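Local coordinates for YcaO (Methanopyrus kandleri, PDB 6CIB), which binds ATP-type nucleotides with magnesium and, as a YcaO-family enzyme, probably uses ATP to activate peptide backbone amides for thioamidation, at residues H144-V158 / P345-I359. Sequence-based numbering, arbitrary orientation.
Sequences HTNGLSAGRLREEAV and PVVRVRVTGASEYVI. With MG (magnesium ion), chain H; ADP (adenosine-5'-diphosphate), chain G.
Asn146 O is gripped side-on by the guanidinium of Arg348, whose NE (2.9 Å) and NH2 (3.0 Å) both reach it from one face of the carbonyl plane while it lies in the guanidinium plane. Arginine suits this place: its bent chain (chi2 81°) brings both nitrogens onto one oxygen of the turn from Thr145 to Leu148. In that turn a CB on Gly147 would clash with Val349 O. Asparagine adds a donor, its ND2 giving a nearly straight 2.8 Å bond to Glu356 OE2 on the anti side. The syn lone pairs of that carboxylate take NH1 and NH2 of Arg350 end-on, and Glu131 is a second acidic partner of this arginine. Replacing Glu356 with an alanine would probably leave Arg350 without one of its counter-charges and the Asn146 amide freer to turn. Ile359 lays CG2 over one face of the His144 ring, whose ND1 accepts from Asn146 N. Bonds such as Val347 N to Ser149 O (2.9 Å) pair outermost strand 148-150 with 346-351. Leu148 and Ala150, in non-hydrogen-bonded pairs, instead give Leu148 O to magnesium, alongside Glu81 and waters, and Ala150 N and O to the ADP ribose; the buried charge pairs probably help hold this strand in place.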
loop_
_atom_site.group_PDB
_atom_site.type_symbol
_atom_site.label_atom_id
_atom_site.label_comp_id
_atom_site.label_asym_id
_atom_site.label_seq_id
_atom_site.Cartn_x
_atom_site.Cartn_y
_atom_site.Cartn_z
ATOM N N HIS A 144 4.898 9.290 7.307
ATOM C CA HIS A 144 3.800 8.668 6.539
ATOM C C HIS A 144 3.797 7.145 6.732
ATOM O O HIS A 144 4.598 6.621 7.510
ATOM C CB HIS A 144 3.843 9.071 5.048
ATOM C CG HIS A 144 5.106 8.678 4.351
ATOM N ND1 HIS A 144 5.337 7.398 3.897
ATOM C CD2 HIS A 144 6.207 9.398 4.027
ATOM C CE1 HIS A 144 6.523 7.347 3.314
ATOM N NE2 HIS A 144 7.076 8.544 3.387
ATOM N N THR A 145 2.894 6.447 6.046
ATOM C CA THR A 145 2.693 5.001 6.273
ATOM C C THR A 145 3.028 4.102 5.057
ATOM O O THR A 145 2.697 2.903 5.052
ATOM C CB THR A 145 1.257 4.699 6.762
ATOM O OG1 THR A 145 0.323 5.169 5.792
ATOM C CG2 THR A 145 0.966 5.376 8.116
ATOM N N ASN A 146 3.679 4.666 4.036
ATOM C CA ASN A 146 4.104 3.867 2.890
ATOM C C ASN A 146 5.072 2.781 3.336
ATOM O O ASN A 146 6.101 3.066 3.949
ATOM C CB ASN A 146 4.750 4.719 1.789
ATOM C CG ASN A 146 4.863 3.974 0.463
ATOM O OD1 ASN A 146 3.894 3.390 -0.016
ATOM N ND2 ASN A 146 6.041 4.011 -0.141
ATOM N N GLY A 147 4.709 1.537 3.039
ATOM C CA GLY A 147 5.500 0.382 3.428
ATOM C C GLY A 147 5.146 -0.218 4.769
ATOM O O GLY A 147 5.766 -1.202 5.184
ATOM N N LEU A 148 4.179 0.383 5.462
ATOM C CA LEU A 148 3.685 -0.144 6.729
ATOM C C LEU A 148 2.675 -1.255 6.481
ATOM O O LEU A 148 1.723 -1.071 5.724
ATOM C CB LEU A 148 3.067 0.980 7.573
ATOM C CG LEU A 148 2.494 0.662 8.953
ATOM C CD1 LEU A 148 3.590 0.269 9.950
ATOM C CD2 LEU A 148 1.723 1.878 9.433
ATOM N N SER A 149 2.884 -2.407 7.116
ATOM C CA SER A 149 1.979 -3.549 6.967
ATOM C C SER A 149 1.978 -4.466 8.178
ATOM O O SER A 149 2.997 -4.651 8.832
ATOM C CB SER A 149 2.322 -4.375 5.711
ATOM O OG SER A 149 2.218 -3.568 4.536
ATOM N N ALA A 150 0.813 -5.047 8.438
ATOM C CA ALA A 150 0.630 -6.077 9.449
ATOM C C ALA A 150 0.348 -7.410 8.754
ATOM O O ALA A 150 -0.048 -7.438 7.584
ATOM C CB ALA A 150 -0.514 -5.698 10.374
ATOM N N GLY A 151 0.589 -8.508 9.468
ATOM C CA GLY A 151 0.205 -9.841 9.015
ATOM C C GLY A 151 0.122 -10.827 10.164
ATOM O O GLY A 151 0.404 -10.480 11.311
ATOM N N ARG A 152 -0.269 -12.063 9.861
ATOM C CA ARG A 152 -0.196 -13.140 10.847
ATOM C C ARG A 152 1.257 -13.572 11.045
ATOM O O ARG A 152 1.631 -14.031 12.126
ATOM C CB ARG A 152 -1.044 -14.333 10.419
ATOM C CG ARG A 152 -2.551 -14.116 10.446
ATOM C CD ARG A 152 -3.150 -14.100 11.843
ATOM N NE ARG A 152 -2.937 -15.340 12.595
ATOM C CZ ARG A 152 -3.727 -16.412 12.562
ATOM N NH1 ARG A 152 -4.813 -16.454 11.797
ATOM N NH2 ARG A 152 -3.423 -17.463 13.308
ATOM N N LEU A 153 2.065 -13.412 9.994
ATOM C CA LEU A 153 3.491 -13.700 10.033
ATOM C C LEU A 153 4.251 -12.519 9.490
ATOM O O LEU A 153 3.717 -11.744 8.689
ATOM C CB LEU A 153 3.830 -14.958 9.218
ATOM C CG LEU A 153 3.152 -16.298 9.570
ATOM C CD1 LEU A 153 3.542 -17.342 8.545
ATOM C CD2 LEU A 153 3.515 -16.797 10.965
ATOM N N ARG A 154 5.507 -12.391 9.910
ATOM C CA ARG A 154 6.350 -11.296 9.456
ATOM C C ARG A 154 6.514 -11.304 7.929
ATOM O O ARG A 154 6.509 -10.235 7.315
ATOM C CB ARG A 154 7.676 -11.242 10.252
ATOM C CG ARG A 154 8.894 -11.941 9.676
ATOM C CD ARG A 154 9.860 -10.925 9.084
ATOM N NE ARG A 154 11.173 -11.498 8.790
ATOM C CZ ARG A 154 11.737 -11.583 7.583
ATOM N NH1 ARG A 154 11.138 -11.121 6.496
ATOM N NH2 ARG A 154 12.933 -12.133 7.464
ATOM N N GLU A 155 6.581 -12.500 7.326
ATOM C CA GLU A 155 6.686 -12.648 5.862
ATOM C C GLU A 155 5.489 -12.040 5.129
ATOM O O GLU A 155 5.679 -11.365 4.118
ATOM C CB GLU A 155 6.866 -14.106 5.435
ATOM C CG GLU A 155 8.254 -14.679 5.713
ATOM C CD GLU A 155 8.398 -15.248 7.114
ATOM O OE1 GLU A 155 7.482 -15.082 7.960
ATOM O OE2 GLU A 155 9.439 -15.878 7.377
ATOM N N GLU A 156 4.281 -12.277 5.651
ATOM C CA GLU A 156 3.046 -11.672 5.116
ATOM C C GLU A 156 3.156 -10.155 5.058
ATOM O O GLU A 156 2.852 -9.549 4.037
ATOM C CB GLU A 156 1.850 -12.021 6.001
ATOM C CG GLU A 156 1.240 -13.392 5.795
ATOM C CD GLU A 156 -0.057 -13.553 6.559
ATOM O OE1 GLU A 156 -0.635 -14.654 6.512
ATOM O OE2 GLU A 156 -0.509 -12.573 7.207
ATOM N N ALA A 157 3.583 -9.562 6.174
ATOM C CA ALA A 157 3.744 -8.113 6.317
ATOM C C ALA A 157 4.863 -7.570 5.420
ATOM O O ALA A 157 4.697 -6.522 4.793
ATOM C CB ALA A 157 3.995 -7.763 7.782
ATOM N N VAL A 158 5.990 -8.282 5.348
ATOM C CA VAL A 158 7.095 -7.891 4.450
ATOM C C VAL A 158 6.661 -7.867 2.984
ATOM O O VAL A 158 6.884 -6.866 2.291
ATOM C CB VAL A 158 8.376 -8.739 4.659
ATOM C CG1 VAL A 158 9.447 -8.390 3.624
ATOM C CG2 VAL A 158 8.935 -8.499 6.047
ATOM N N PRO A 345 2.589 -9.513 14.144
ATOM C CA PRO A 345 3.687 -9.036 13.301
ATOM C C PRO A 345 3.312 -7.783 12.511
ATOM O O PRO A 345 2.334 -7.792 11.757
ATOM C CB PRO A 345 3.948 -10.218 12.355
ATOM C CG PRO A 345 3.473 -11.416 13.108
ATOM C CD PRO A 345 2.297 -10.943 13.913
ATOM N N VAL A 346 4.063 -6.703 12.737
ATOM C CA VAL A 346 3.948 -5.464 11.951
ATOM C C VAL A 346 5.356 -5.073 11.530
ATOM O O VAL A 346 6.304 -5.204 12.317
ATOM C CB VAL A 346 3.273 -4.290 12.738
ATOM C CG1 VAL A 346 3.167 -3.024 11.878
ATOM C CG2 VAL A 346 1.885 -4.685 13.230
ATOM N N VAL A 347 5.495 -4.617 10.284
ATOM C CA VAL A 347 6.772 -4.097 9.792
ATOM C C VAL A 347 6.617 -2.764 9.073
ATOM O O VAL A 347 5.532 -2.419 8.580
ATOM C CB VAL A 347 7.543 -5.080 8.859
ATOM C CG1 VAL A 347 7.804 -6.425 9.535
ATOM C CG2 VAL A 347 6.847 -5.259 7.511
ATOM N N ARG A 348 7.726 -2.030 9.030
ATOM C CA ARG A 348 7.892 -0.942 8.101
ATOM C C ARG A 348 8.992 -1.330 7.106
ATOM O O ARG A 348 10.130 -1.613 7.497
ATOM C CB ARG A 348 8.246 0.348 8.840
ATOM C CG ARG A 348 8.184 1.593 7.976
ATOM C CD ARG A 348 6.748 2.088 7.826
ATOM N NE ARG A 348 6.647 3.095 6.773
ATOM C CZ ARG A 348 6.819 4.402 6.949
ATOM N NH1 ARG A 348 7.091 4.904 8.155
ATOM N NH2 ARG A 348 6.715 5.220 5.909
ATOM N N VAL A 349 8.621 -1.365 5.831
ATOM C CA VAL A 349 9.552 -1.609 4.726
ATOM C C VAL A 349 9.883 -0.265 4.110
ATOM O O VAL A 349 8.977 0.507 3.774
ATOM C CB VAL A 349 8.948 -2.556 3.661
ATOM C CG1 VAL A 349 9.866 -2.687 2.443
ATOM C CG2 VAL A 349 8.673 -3.924 4.274
ATOM N N ARG A 350 11.176 0.026 4.012
ATOM C CA ARG A 350 11.662 1.199 3.293
ATOM C C ARG A 350 12.592 0.740 2.171
ATOM O O ARG A 350 13.442 -0.130 2.379
ATOM C CB ARG A 350 12.413 2.177 4.221
ATOM C CG ARG A 350 11.746 2.520 5.556
ATOM C CD ARG A 350 10.389 3.203 5.415
ATOM N NE ARG A 350 10.483 4.520 4.784
ATOM C CZ ARG A 350 9.808 4.894 3.701
ATOM N NH1 ARG A 350 8.950 4.062 3.114
ATOM N NH2 ARG A 350 9.976 6.122 3.213
ATOM N N VAL A 351 12.417 1.319 0.989
ATOM C CA VAL A 351 13.342 1.097 -0.127
ATOM C C VAL A 351 13.966 2.467 -0.408
ATOM O O VAL A 351 13.267 3.399 -0.839
ATOM C CB VAL A 351 12.632 0.461 -1.352
ATOM C CG1 VAL A 351 13.610 0.187 -2.487
ATOM C CG2 VAL A 351 11.939 -0.842 -0.957
ATOM N N THR A 352 15.272 2.584 -0.137
ATOM C CA THR A 352 15.931 3.904 0.042
ATOM C C THR A 352 15.909 4.839 -1.154
ATOM O O THR A 352 15.923 6.057 -0.982
ATOM C CB THR A 352 17.385 3.798 0.548
ATOM O OG1 THR A 352 18.172 3.081 -0.408
ATOM C CG2 THR A 352 17.450 3.110 1.914
ATOM N N GLY A 353 15.864 4.273 -2.359
ATOM C CA GLY A 353 15.774 5.070 -3.586
ATOM C C GLY A 353 14.510 4.853 -4.404
ATOM O O GLY A 353 14.463 5.257 -5.567
ATOM N N ALA A 354 13.492 4.215 -3.817
ATOM C CA ALA A 354 12.164 4.124 -4.461
ATOM C C ALA A 354 11.478 5.472 -4.362
ATOM O O ALA A 354 11.631 6.174 -3.363
ATOM C CB ALA A 354 11.305 3.044 -3.821
ATOM N N SER A 355 10.742 5.846 -5.402
ATOM C CA SER A 355 10.083 7.149 -5.411
ATOM C C SER A 355 8.825 7.149 -4.553
ATOM O O SER A 355 8.031 6.208 -4.594
ATOM C CB SER A 355 9.724 7.576 -6.826
ATOM O OG SER A 355 9.274 8.926 -6.815
ATOM N N GLU A 356 8.671 8.218 -3.774
ATOM C CA GLU A 356 7.469 8.463 -2.992
ATOM C C GLU A 356 6.905 9.856 -3.316
ATOM O O GLU A 356 6.265 10.499 -2.478
ATOM C CB GLU A 356 7.742 8.252 -1.496
ATOM C CG GLU A 356 8.084 6.806 -1.134
ATOM C CD GLU A 356 8.458 6.600 0.320
ATOM O OE1 GLU A 356 9.057 7.505 0.944
ATOM O OE2 GLU A 356 8.175 5.500 0.844
ATOM N N TYR A 357 7.126 10.275 -4.566
ATOM C CA TYR A 357 6.670 11.559 -5.116
ATOM C C TYR A 357 5.181 11.849 -4.890
ATOM O O TYR A 357 4.811 12.993 -4.590
ATOM C CB TYR A 357 7.022 11.646 -6.611
ATOM C CG TYR A 357 6.670 12.962 -7.277
ATOM C CD1 TYR A 357 7.457 14.108 -7.071
ATOM C CD2 TYR A 357 5.561 13.061 -8.131
ATOM C CE1 TYR A 357 7.140 15.317 -7.686
ATOM C CE2 TYR A 357 5.235 14.264 -8.746
ATOM C CZ TYR A 357 6.031 15.385 -8.522
ATOM O OH TYR A 357 5.719 16.582 -9.123
ATOM N N VAL A 358 4.346 10.814 -5.025
ATOM C CA VAL A 358 2.888 10.921 -4.791
ATOM C C VAL A 358 2.513 11.240 -3.333
ATOM O O VAL A 358 1.413 11.733 -3.067
ATOM C CB VAL A 358 2.097 9.672 -5.287
ATOM C CG1 VAL A 358 2.134 9.572 -6.799
ATOM C CG2 VAL A 358 2.601 8.381 -4.652
ATOM N N ILE A 359 3.419 10.942 -2.404
ATOM C CA ILE A 359 3.242 11.274 -0.988
ATOM C C ILE A 359 3.818 12.663 -0.671
ATOM O O ILE A 359 3.165 13.473 -0.021
ATOM C CB ILE A 359 3.820 10.173 -0.060
ATOM C CG1 ILE A 359 3.056 8.858 -0.267
ATOM C CG2 ILE A 359 3.752 10.587 1.412
ATOM C CD1 ILE A 359 3.858 7.619 0.052
HETATM MG MG MG H . -0.509 -0.688 5.137
HETATM P PB ADP G . -3.595 -2.568 1.934
HETATM O O1B ADP G . -2.392 -3.176 2.625
HETATM O O2B ADP G . -3.381 -2.246 0.468
HETATM O O3B ADP G . -4.288 -1.469 2.704
HETATM P PA ADP G . -5.697 -4.355 2.833
HETATM O O1A ADP G . -6.036 -5.715 2.286
HETATM O O2A ADP G . -6.828 -3.367 2.940
HETATM O O3A ADP G . -4.601 -3.819 1.806
HETATM O "O5'" ADP G . -4.981 -4.558 4.257
HETATM C "C5'" ADP G . -4.926 -3.605 5.334
HETATM C "C4'" ADP G . -3.970 -4.127 6.422
HETATM O "O4'" ADP G . -4.430 -5.396 6.912
HETATM C "C3'" ADP G . -2.550 -4.396 5.914
HETATM O "O3'" ADP G . -1.604 -4.211 6.985
HETATM C "C2'" ADP G . -2.583 -5.863 5.527
HETATM O "O2'" ADP G . -1.288 -6.456 5.510
HETATM C "C1'" ADP G . -3.497 -6.447 6.600
HETATM N N9 ADP G . -4.255 -7.634 6.147
HETATM C C8 ADP G . -5.170 -7.647 5.160
HETATM N N7 ADP G . -5.679 -8.889 4.990
HETATM C C5 ADP G . -5.105 -9.690 5.895
HETATM C C6 ADP G . -5.211 -11.123 6.254
HETATM N N6 ADP G . -6.063 -11.936 5.585
HETATM N N1 ADP G . -4.424 -11.576 7.261
HETATM C C2 ADP G . -3.569 -10.768 7.935
HETATM N N3 ADP G . -3.430 -9.451 7.661
HETATM C C4 ADP G . -4.163 -8.863 6.667
HETATM O O HOH W 1 7.409 7.639 8.670
HETATM O O HOH W 2 0.295 1.252 4.435
HETATM O O HOH W 3 7.262 3.964 -2.985
HETATM O O HOH W 4 -0.184 -2.315 3.656
HETATM O O HOH W 5 -2.679 -0.207 4.756
#